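Local coordinates for Thiol:disulfide interchange protein DsbA (Neisseria meningitidis MC58, PDB 3HZ8), which probably acts as a periplasmic thiol-disulfide oxidoreductase of the DsbA type, passing disulfide bonds to substrate proteins through a redox-active cysteine pair of its thioredoxin fold, at residues P156-G161 with V166-W171; V28-G33 with A40-V45; L76-D81 with D141-L146; F96-M99 with K105-N108. The protein carries 1 engineered substitution. All coordinates share one frame; numbering follows the deposited sequence.

Interaction 1 of 4, residues P156-G161 with V166-W171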
# COMPACT_ATOMS: atom_id res chain seq x y z
N PRO A 156 6.32 -7.11 -0.58
CA PRO A 156 5.18 -6.38 -1.13
C PRO A 156 4.39 -7.22 -2.10
O PRO A 156 4.96 -8.08 -2.77
CB PRO A 156 5.82 -5.20 -1.88
CG PRO A 156 7.21 -5.67 -2.22
CD PRO A 156 7.61 -6.67 -1.15
N THR A 157 3.08 -6.98 -2.16
CA THR A 157 2.20 -7.59 -3.16
C THR A 157 1.44 -6.45 -3.84
O THR A 157 0.89 -5.59 -3.15
CB THR A 157 1.19 -8.58 -2.51
OG1 THR A 157 1.90 -9.74 -2.02
CG2 THR A 157 0.11 -9.05 -3.50
N VAL A 158 1.43 -6.41 -5.17
CA VAL A 158 0.70 -5.37 -5.88
C VAL A 158 -0.34 -6.01 -6.76
O VAL A 158 -0.03 -6.92 -7.53
CB VAL A 158 1.65 -4.47 -6.73
CG1 VAL A 158 0.85 -3.45 -7.57
CG2 VAL A 158 2.66 -3.76 -5.82
N ILE A 159 -1.58 -5.53 -6.62
CA ILE A 159 -2.71 -6.03 -7.37
C ILE A 159 -3.40 -4.89 -8.14
O ILE A 159 -3.71 -3.84 -7.57
CB ILE A 159 -3.70 -6.75 -6.41
CG1 ILE A 159 -3.06 -8.05 -5.91
CG2 ILE A 159 -5.03 -7.02 -7.09
CD1 ILE A 159 -3.50 -8.47 -4.53
N VAL A 160 -3.63 -5.10 -9.43
CA VAL A 160 -4.26 -4.07 -10.27
C VAL A 160 -5.68 -4.46 -10.61
O VAL A 160 -5.96 -5.60 -10.95
CB VAL A 160 -3.44 -3.85 -11.57
CG1 VAL A 160 -4.04 -2.74 -12.43
CG2 VAL A 160 -1.99 -3.52 -11.21
N GLY A 161 -6.60 -3.50 -10.51
CA GLY A 161 -7.98 -3.77 -10.91
C GLY A 161 -8.69 -4.80 -10.06
O GLY A 161 -9.64 -5.44 -10.52
N VAL A 166 0.81 -8.52 -9.84
CA VAL A 166 2.08 -8.33 -10.52
C VAL A 166 3.10 -9.35 -10.02
O VAL A 166 3.27 -9.53 -8.82
CB VAL A 166 2.63 -6.91 -10.26
CG1 VAL A 166 3.97 -6.73 -10.96
CG2 VAL A 166 1.63 -5.87 -10.74
N GLU A 167 3.75 -10.05 -10.95
CA GLU A 167 4.84 -10.95 -10.60
C GLU A 167 6.14 -10.23 -10.98
O GLU A 167 6.47 -10.12 -12.16
CB GLU A 167 4.71 -12.29 -11.33
CG GLU A 167 3.36 -13.00 -11.15
CD GLU A 167 3.18 -13.60 -9.76
OE1 GLU A 167 4.21 -13.97 -9.15
OE2 GLU A 167 2.04 -13.72 -9.28
N PHE A 168 6.82 -9.68 -9.99
CA PHE A 168 7.96 -8.79 -10.23
C PHE A 168 9.24 -9.55 -10.57
O PHE A 168 9.60 -10.50 -9.88
CB PHE A 168 8.24 -7.95 -8.97
CG PHE A 168 7.25 -6.85 -8.71
CD1 PHE A 168 7.47 -5.58 -9.24
CD2 PHE A 168 6.17 -7.05 -7.85
CE1 PHE A 168 6.58 -4.53 -8.97
CE2 PHE A 168 5.28 -6.02 -7.57
CZ PHE A 168 5.49 -4.74 -8.14
N ALA A 169 9.91 -9.10 -11.63
CA ALA A 169 11.30 -9.49 -11.92
C ALA A 169 12.27 -8.53 -11.20
O ALA A 169 13.25 -8.95 -10.58
CB ALA A 169 11.57 -9.52 -13.43
N ASP A 170 11.95 -7.24 -11.28
CA ASP A 170 12.53 -6.20 -10.43
C ASP A 170 11.50 -5.07 -10.30
O ASP A 170 10.44 -5.13 -10.94
CB ASP A 170 13.92 -5.72 -10.91
CG ASP A 170 13.90 -5.03 -12.27
OD1 ASP A 170 12.84 -4.60 -12.78
OD2 ASP A 170 15.00 -4.87 -12.84
N TRP A 171 11.76 -4.05 -9.48
CA TRP A 171 10.71 -3.05 -9.24
C TRP A 171 10.43 -2.21 -10.48
O TRP A 171 9.27 -1.92 -10.81
CB TRP A 171 11.04 -2.16 -8.03
CG TRP A 171 11.47 -2.92 -6.81
CD1 TRP A 171 12.61 -2.71 -6.10
CD2 TRP A 171 10.78 -4.00 -6.17
NE1 TRP A 171 12.69 -3.61 -5.06
CE2 TRP A 171 11.58 -4.41 -5.08
CE3 TRP A 171 9.58 -4.68 -6.42
CZ2 TRP A 171 11.20 -5.46 -4.23
CZ3 TRP A 171 9.21 -5.73 -5.59
CH2 TRP A 171 10.01 -6.10 -4.50
O HOH W 1 2.78 -8.61 -6.30
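Val166 pairs with Val158 across a beta hairpin, the antiparallel 157-160 and 164-166 strands that close the C-terminal half of the thioredoxin fold. Val166 N donates to Val158 O at 2.9 Å, with an almost straight N-H...O angle of 168°. The return bond of the pair is replaced by a water, which accepts from Val158 N at 2.8 Å and donates to Val166 O at 2.7 Å, a sign that the two chains are parting here. The two valine side chains lie side by side, Val166 CG2 being 4.1 Å from Val158 CG1, while Val166 CG1 sits over the centre of one face of the Phe168 ring. Glu167 turns off to the far side, where OE2 bonds Thr12 OG1. Phe168 then brings its ring edge to Val158, with CZ 3.8 Å from Val158 CG2; with Val158 CG1 anti to the backbone N (chi1 175°), CG2 lies beside that N and meets the ring. Asp170 is the N-cap of helix 171-191, and its OD1 also holds Ser173 OG. Trp171, in the first turn of that helix, sets CE3 over the rim of the other Phe168 face, so the phenyl ring is sandwiched between valine and indole. The far end of the indole reaches Pro156, the cis-proline characteristic of thioredoxin-fold oxidoreductases, which also touches Cys39 of the redox disulfide. Proline and indole cross at about a right angle, and Pro156 CG comes within 3.6 Å of Trp171 CH2.

Interaction 2 of 4, residues V28-G33 with A40-V45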
# COMPACT_ATOMS: atom_id res chain seq x y z
N VAL A 28 -4.65 0.54 -8.19
CA VAL A 28 -3.37 -0.15 -8.01
C VAL A 28 -3.23 -0.30 -6.50
O VAL A 28 -3.13 0.70 -5.78
CB VAL A 28 -2.17 0.65 -8.59
CG1 VAL A 28 -0.86 -0.11 -8.37
CG2 VAL A 28 -2.39 0.92 -10.09
N LEU A 29 -3.27 -1.55 -6.02
CA LEU A 29 -3.28 -1.84 -4.58
C LEU A 29 -1.95 -2.46 -4.16
O LEU A 29 -1.57 -3.49 -4.71
CB LEU A 29 -4.46 -2.76 -4.25
CG LEU A 29 -4.47 -3.55 -2.94
CD1 LEU A 29 -4.30 -2.65 -1.74
CD2 LEU A 29 -5.76 -4.36 -2.85
N GLU A 30 -1.24 -1.84 -3.22
CA GLU A 30 -0.03 -2.42 -2.66
C GLU A 30 -0.28 -2.87 -1.23
O GLU A 30 -0.65 -2.06 -0.38
CB GLU A 30 1.13 -1.40 -2.66
CG GLU A 30 2.46 -2.02 -2.19
CD GLU A 30 3.45 -1.02 -1.64
OE1 GLU A 30 3.08 0.14 -1.41
OE2 GLU A 30 4.62 -1.40 -1.40
N PHE A 31 -0.07 -4.16 -0.96
CA PHE A 31 0.06 -4.65 0.42
C PHE A 31 1.53 -4.56 0.82
O PHE A 31 2.40 -4.94 0.03
CB PHE A 31 -0.41 -6.10 0.55
CG PHE A 31 -1.91 -6.27 0.42
CD1 PHE A 31 -2.74 -6.10 1.52
CD2 PHE A 31 -2.49 -6.65 -0.80
CE1 PHE A 31 -4.13 -6.28 1.41
CE2 PHE A 31 -3.87 -6.83 -0.91
CZ PHE A 31 -4.69 -6.64 0.20
N PHE A 32 1.80 -4.08 2.03
CA PHE A 32 3.18 -3.86 2.46
C PHE A 32 3.26 -3.99 3.97
O PHE A 32 2.24 -4.15 4.65
CB PHE A 32 3.66 -2.44 2.05
CG PHE A 32 3.02 -1.33 2.86
CD1 PHE A 32 3.73 -0.71 3.89
CD2 PHE A 32 1.70 -0.94 2.63
CE1 PHE A 32 3.15 0.28 4.67
CE2 PHE A 32 1.09 0.05 3.41
CZ PHE A 32 1.82 0.67 4.43
N GLY A 33 4.47 -3.92 4.50
CA GLY A 33 4.67 -3.74 5.94
C GLY A 33 5.78 -2.73 6.12
O GLY A 33 6.72 -2.69 5.32
N ALA A 40 10.51 -1.19 1.48
CA ALA A 40 11.19 0.11 1.57
C ALA A 40 11.89 0.45 0.27
O ALA A 40 11.97 1.62 -0.10
CB ALA A 40 12.19 0.15 2.73
N HIS A 41 12.38 -0.58 -0.43
CA HIS A 41 13.04 -0.38 -1.72
C HIS A 41 12.05 -0.14 -2.84
O HIS A 41 12.32 0.65 -3.74
CB HIS A 41 13.94 -1.55 -2.07
CG HIS A 41 15.27 -1.50 -1.40
ND1 HIS A 41 15.62 -2.37 -0.39
CD2 HIS A 41 16.33 -0.68 -1.57
CE1 HIS A 41 16.85 -2.09 0.02
NE2 HIS A 41 17.30 -1.06 -0.68
N LEU A 42 10.93 -0.85 -2.82
CA LEU A 42 9.88 -0.61 -3.82
C LEU A 42 9.31 0.80 -3.69
O LEU A 42 8.94 1.42 -4.69
CB LEU A 42 8.75 -1.65 -3.69
CG LEU A 42 7.49 -1.46 -4.55
CD1 LEU A 42 7.80 -1.36 -6.07
CD2 LEU A 42 6.48 -2.56 -4.31
N GLU A 43 9.23 1.29 -2.45
CA GLU A 43 8.54 2.54 -2.14
C GLU A 43 8.87 3.71 -3.08
O GLU A 43 7.96 4.25 -3.70
CB GLU A 43 8.76 2.93 -0.67
CG GLU A 43 8.11 4.26 -0.28
CD GLU A 43 6.59 4.25 -0.35
OE1 GLU A 43 5.98 3.15 -0.36
OE2 GLU A 43 6.01 5.36 -0.37
N PRO A 44 10.16 4.10 -3.19
CA PRO A 44 10.46 5.24 -4.06
C PRO A 44 10.11 5.03 -5.54
O PRO A 44 9.75 5.99 -6.24
CB PRO A 44 11.97 5.45 -3.88
CG PRO A 44 12.49 4.14 -3.42
CD PRO A 44 11.39 3.59 -2.54
N VAL A 45 10.21 3.79 -6.01
CA VAL A 45 9.89 3.46 -7.40
C VAL A 45 8.39 3.60 -7.66
O VAL A 45 7.95 4.22 -8.65
CB VAL A 45 10.39 2.03 -7.77
CG1 VAL A 45 9.94 1.63 -9.16
CG2 VAL A 45 11.92 1.93 -7.66
O HOH W 2 3.86 2.95 -2.28
O HOH W 3 3.40 2.64 0.01
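Glu30, the residue with most surface buried here, reaches from the middle of strand 26-32 toward helix 37-50 in the first beta-alpha-beta unit of the thioredoxin fold. Its CG stands anti to the backbone N (chi1 -175°) and the chain runs on extended, which carries the carboxylate to the helix. Leu42 comes from the opposite direction and lays a methyl against one oxygen, Leu42 CD2 being 3.6 Å from Glu30 OE2. The other oxygen faces a second acid: Glu30 OE1 and Glu43 OE1 are 4.3 Å apart and share no direct bond. Two water sites lie between them, each bridging these same two oxygens; the shortest of the links is 2.7 Å, from one site to Glu43 OE1. The sites are too close together to be filled comfortably at once and are probably alternatives. Pro156 packs against both Glu30 and Leu42, and the active-site CxxC lies nearby, an arrangement consistent with the buried acid found beneath the disulfide in thioredoxin relatives. The consequence is that two neighbouring acids are held short of direct contact and linked across this contact through water, while Leu42 and Pro156 give Glu30 an apolar setting.

Interaction 3 of 4, residues L76-D81 with D141-L146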
# COMPACT_ATOMS: atom_id res chain seq x y z
N LEU A 76 -0.91 2.86 12.29
CA LEU A 76 0.00 3.89 11.77
C LEU A 76 -0.20 4.12 10.27
O LEU A 76 -0.26 5.27 9.83
CB LEU A 76 1.46 3.53 12.04
CG LEU A 76 2.52 4.47 11.46
CD1 LEU A 76 2.28 5.92 11.87
CD2 LEU A 76 3.92 4.02 11.82
N ALA A 77 -0.27 3.04 9.49
CA ALA A 77 -0.48 3.17 8.04
C ALA A 77 -1.80 3.91 7.77
O ALA A 77 -1.86 4.82 6.91
CB ALA A 77 -0.48 1.80 7.37
N ALA A 78 -2.84 3.53 8.51
CA ALA A 78 -4.14 4.19 8.42
C ALA A 78 -3.99 5.68 8.71
O ALA A 78 -4.47 6.51 7.95
CB ALA A 78 -5.11 3.55 9.39
N ALA A 79 -3.29 6.01 9.80
CA ALA A 79 -3.12 7.41 10.20
C ALA A 79 -2.38 8.25 9.14
O ALA A 79 -2.72 9.42 8.92
CB ALA A 79 -2.39 7.47 11.53
N VAL A 80 -1.36 7.66 8.52
CA VAL A 80 -0.60 8.33 7.46
C VAL A 80 -1.52 8.60 6.28
O VAL A 80 -1.51 9.70 5.71
CB VAL A 80 0.62 7.48 7.01
CG1 VAL A 80 1.22 7.99 5.68
CG2 VAL A 80 1.66 7.43 8.10
N ASP A 81 -2.32 7.61 5.92
CA ASP A 81 -3.26 7.77 4.82
C ASP A 81 -4.22 8.93 5.09
O ASP A 81 -4.47 9.74 4.19
CB ASP A 81 -4.03 6.47 4.59
CG ASP A 81 -4.03 6.05 3.15
OD1 ASP A 81 -3.54 6.82 2.29
OD2 ASP A 81 -4.52 4.93 2.88
N ASP A 141 -8.44 -2.50 11.36
CA ASP A 141 -9.26 -3.70 11.42
C ASP A 141 -9.55 -4.25 10.03
O ASP A 141 -9.55 -5.46 9.80
CB ASP A 141 -10.58 -3.36 12.11
CG ASP A 141 -10.41 -3.00 13.57
OD1 ASP A 141 -9.29 -3.18 14.09
OD2 ASP A 141 -11.39 -2.55 14.18
N LYS A 142 -9.83 -3.32 9.12
CA LYS A 142 -10.09 -3.68 7.72
C LYS A 142 -8.82 -4.26 7.07
O LYS A 142 -8.90 -5.21 6.29
CB LYS A 142 -10.61 -2.46 6.94
CG LYS A 142 -10.87 -2.67 5.44
CD LYS A 142 -12.00 -3.62 5.15
CE LYS A 142 -12.27 -3.74 3.65
NZ LYS A 142 -13.29 -4.79 3.39
N MET A 143 -7.66 -3.70 7.38
CA MET A 143 -6.40 -4.27 6.86
C MET A 143 -6.20 -5.71 7.31
O MET A 143 -5.77 -6.57 6.53
CB MET A 143 -5.21 -3.38 7.26
CG MET A 143 -5.27 -2.00 6.65
SD MET A 143 -3.88 -0.98 7.17
CE MET A 143 -4.38 0.65 6.60
N GLN A 144 -6.50 -6.00 8.58
CA GLN A 144 -6.41 -7.37 9.04
C GLN A 144 -7.38 -8.29 8.31
O GLN A 144 -7.00 -9.39 7.90
CB GLN A 144 -6.62 -7.49 10.55
CG GLN A 144 -6.38 -8.89 11.05
CD GLN A 144 -6.44 -9.00 12.56
OE1 GLN A 144 -6.42 -8.00 13.28
NE2 GLN A 144 -6.51 -10.23 13.04
N GLU A 145 -8.62 -7.83 8.16
CA GLU A 145 -9.64 -8.57 7.42
C GLU A 145 -9.20 -8.88 5.99
O GLU A 145 -9.37 -9.99 5.53
CB GLU A 145 -10.97 -7.81 7.44
CG GLU A 145 -12.13 -8.54 6.74
CD GLU A 145 -12.40 -8.03 5.33
OE1 GLU A 145 -12.83 -6.86 5.21
OE2 GLU A 145 -12.20 -8.79 4.35
N LEU A 146 -8.63 -7.89 5.28
CA LEU A 146 -8.14 -8.13 3.92
C LEU A 146 -7.02 -9.17 3.90
O LEU A 146 -7.00 -10.05 3.05
CB LEU A 146 -7.65 -6.84 3.28
CG LEU A 146 -8.71 -5.77 3.01
CD1 LEU A 146 -8.04 -4.46 2.62
CD2 LEU A 146 -9.68 -6.22 1.90
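Met143 meets Ala77 and Ala78 chiefly with its terminal methyl. CE lies 4.1 Å from Ala77 CB and 4.1 Å from Ala78 CB, so it rests in the notch formed by the two alanine methyls. It also touches the helix backbone, 3.8 Å from Ala78 N. The small alanine side chains let the methyl come this close, and no hydrogen bond joins the two segments. The two backbones stay well apart, the nearest CA atoms, Ala78 and Met143, being 8.9 Å from each other. The methionine spans this distance because its chain is stretched, with chi2 at 179° and chi3 at -169°, and runs straight out from helix 134-149. Regular helical bonds fix the backbones: Asp81 N to Ala77 O is 3.0 Å on one side, and Leu146 N to Lys142 O is 2.9 Å on the other. Away from the contact, Lys142 NZ bonds the syn lone pair of Glu145 OE1 at 2.8 Å, a salt bridge one turn along the same helix. Asp81 OD1 forms a salt bridge with Lys88, tying helix 71-83 to the start of helix 88-101. Ala77 and Met143 both touch His63 at the end of strand 57-63, and Tyr34 packs on Ala77; the methionine therefore joins helix 71-83 of the helical insertion to helix 134-149, beside the edge strand of the thioredoxin sheet.

Interaction 4 of 4, residues F96-M99 with K105-N108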
# COMPACT_ATOMS: atom_id res chain seq x y z
N PHE A 96 9.66 4.09 6.98
CA PHE A 96 10.53 3.01 6.55
C PHE A 96 11.94 3.18 7.08
O PHE A 96 12.54 2.22 7.52
CB PHE A 96 10.58 2.87 5.02
CG PHE A 96 9.45 2.09 4.43
CD1 PHE A 96 9.22 0.76 4.79
CD2 PHE A 96 8.61 2.68 3.51
CE1 PHE A 96 8.18 0.05 4.21
CE2 PHE A 96 7.56 1.97 2.93
CZ PHE A 96 7.35 0.66 3.29
N ASP A 97 12.46 4.42 7.05
CA ASP A 97 13.81 4.67 7.59
C ASP A 97 13.86 4.33 9.08
O ASP A 97 14.71 3.55 9.52
CB ASP A 97 14.28 6.11 7.35
CG ASP A 97 15.72 6.30 7.78
OD1 ASP A 97 15.96 6.82 8.89
OD2 ASP A 97 16.63 5.88 7.03
N ALA A 98 12.93 4.88 9.85
CA ALA A 98 12.85 4.61 11.29
C ALA A 98 12.81 3.11 11.63
O ALA A 98 13.52 2.66 12.53
CB ALA A 98 11.65 5.31 11.88
N MET A 99 11.99 2.35 10.92
CA MET A 99 11.83 0.91 11.17
C MET A 99 12.98 0.09 10.60
O MET A 99 13.60 -0.69 11.30
CB MET A 99 10.51 0.40 10.59
CG MET A 99 9.27 0.86 11.34
SD MET A 99 8.91 -0.14 12.80
CE MET A 99 8.46 -1.70 12.05
N LYS A 105 11.14 0.83 17.51
CA LYS A 105 9.98 -0.03 17.73
C LYS A 105 8.66 0.73 17.63
O LYS A 105 7.93 0.90 18.62
CB LYS A 105 10.10 -0.79 19.04
CG LYS A 105 11.27 -1.76 19.03
CD LYS A 105 11.55 -2.33 20.40
CE LYS A 105 12.80 -3.20 20.37
NZ LYS A 105 12.59 -4.41 19.53
N LEU A 106 8.35 1.16 16.41
CA LEU A 106 7.11 1.87 16.16
C LEU A 106 5.85 1.01 16.36
O LEU A 106 4.74 1.53 16.38
CB LEU A 106 7.12 2.54 14.78
CG LEU A 106 8.20 3.60 14.50
CD1 LEU A 106 8.03 4.14 13.08
CD2 LEU A 106 8.15 4.74 15.53
N GLN A 107 6.02 -0.31 16.50
CA GLN A 107 4.87 -1.18 16.79
C GLN A 107 4.40 -1.06 18.24
O GLN A 107 3.34 -1.60 18.61
CB GLN A 107 5.18 -2.65 16.45
CG GLN A 107 6.25 -3.30 17.33
CD GLN A 107 7.67 -3.11 16.81
OE1 GLN A 107 7.97 -2.16 16.09
NE2 GLN A 107 8.55 -4.04 17.16
N ASN A 108 5.19 -0.36 19.06
CA ASN A 108 4.84 -0.10 20.46
C ASN A 108 4.22 1.28 20.57
O ASN A 108 4.92 2.27 20.37
CB ASN A 108 6.10 -0.18 21.34
CG ASN A 108 5.86 0.25 22.81
OD1 ASN A 108 4.85 0.89 23.16
ND2 ASN A 108 6.82 -0.08 23.67
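Leu106 lies across Met99 at a slant, its side chain wedged against the methionine and the neighbouring Ala98. Met99 belongs to helix 88-101, where the turn widens to a pi-type geometry, and Leu106 to the type I turn that leads into helix 109-118 of the helical domain. The Met99 chain is bent at both chi2 (-82°) and chi3 (-68°), folding the sulfur back over the leucine stem: SD is 3.8 Å from Leu106 CB. Further in, Leu106 CD1 touches both Met99 CG at 3.9 Å and Ala98 CB at 4.0 Å. Met99 is modelled in two conformers, and its contacts are those of one of them. Gln107 reaches the sulfur with its amide oxygen: a bend at chi2 (-88°) brings the amide back toward Met99, leaving OE1 4.0 Å from Met99 SD, a loose approach and not a bond. The turn itself is closed by Asn108 N bonding Lys105 O at 3.0 Å, and Asn108 then serves as N-cap of the next helix, OD1 accepting from Glu110 N. Leu112 and Trp115 of that helix also pack on Leu106, and Leu73 touches both Met99 and Gln107. With no hydrogen bond or charge pair between the two segments, the contact rests on dispersion and the burial of apolar surface by leucine, alanine and methionine; the share of the polarisable sulfur holds for the conformer described.

From the N terminus, interaction 2 closes first, a short local loop joining strand 26-32 to the helix that follows it. Interaction 3 then spans the long, mostly helical excursion between helices 71-83 and 134-149, and within that span interaction 4 closes the small turn between helices 88-101 and 109-118. Interaction 1 comes last, closing the terminal hairpin and leading into helix 171-191; no two contacts cross. Strands 157-160 and 26-32 are neighbours, so interactions 1 and 2 share one sheet. Phe32 packs on Ala77 and also on Phe96, linking interaction 2 to both helical contacts, while Leu76 meets Leu106 between interactions 3 and 4.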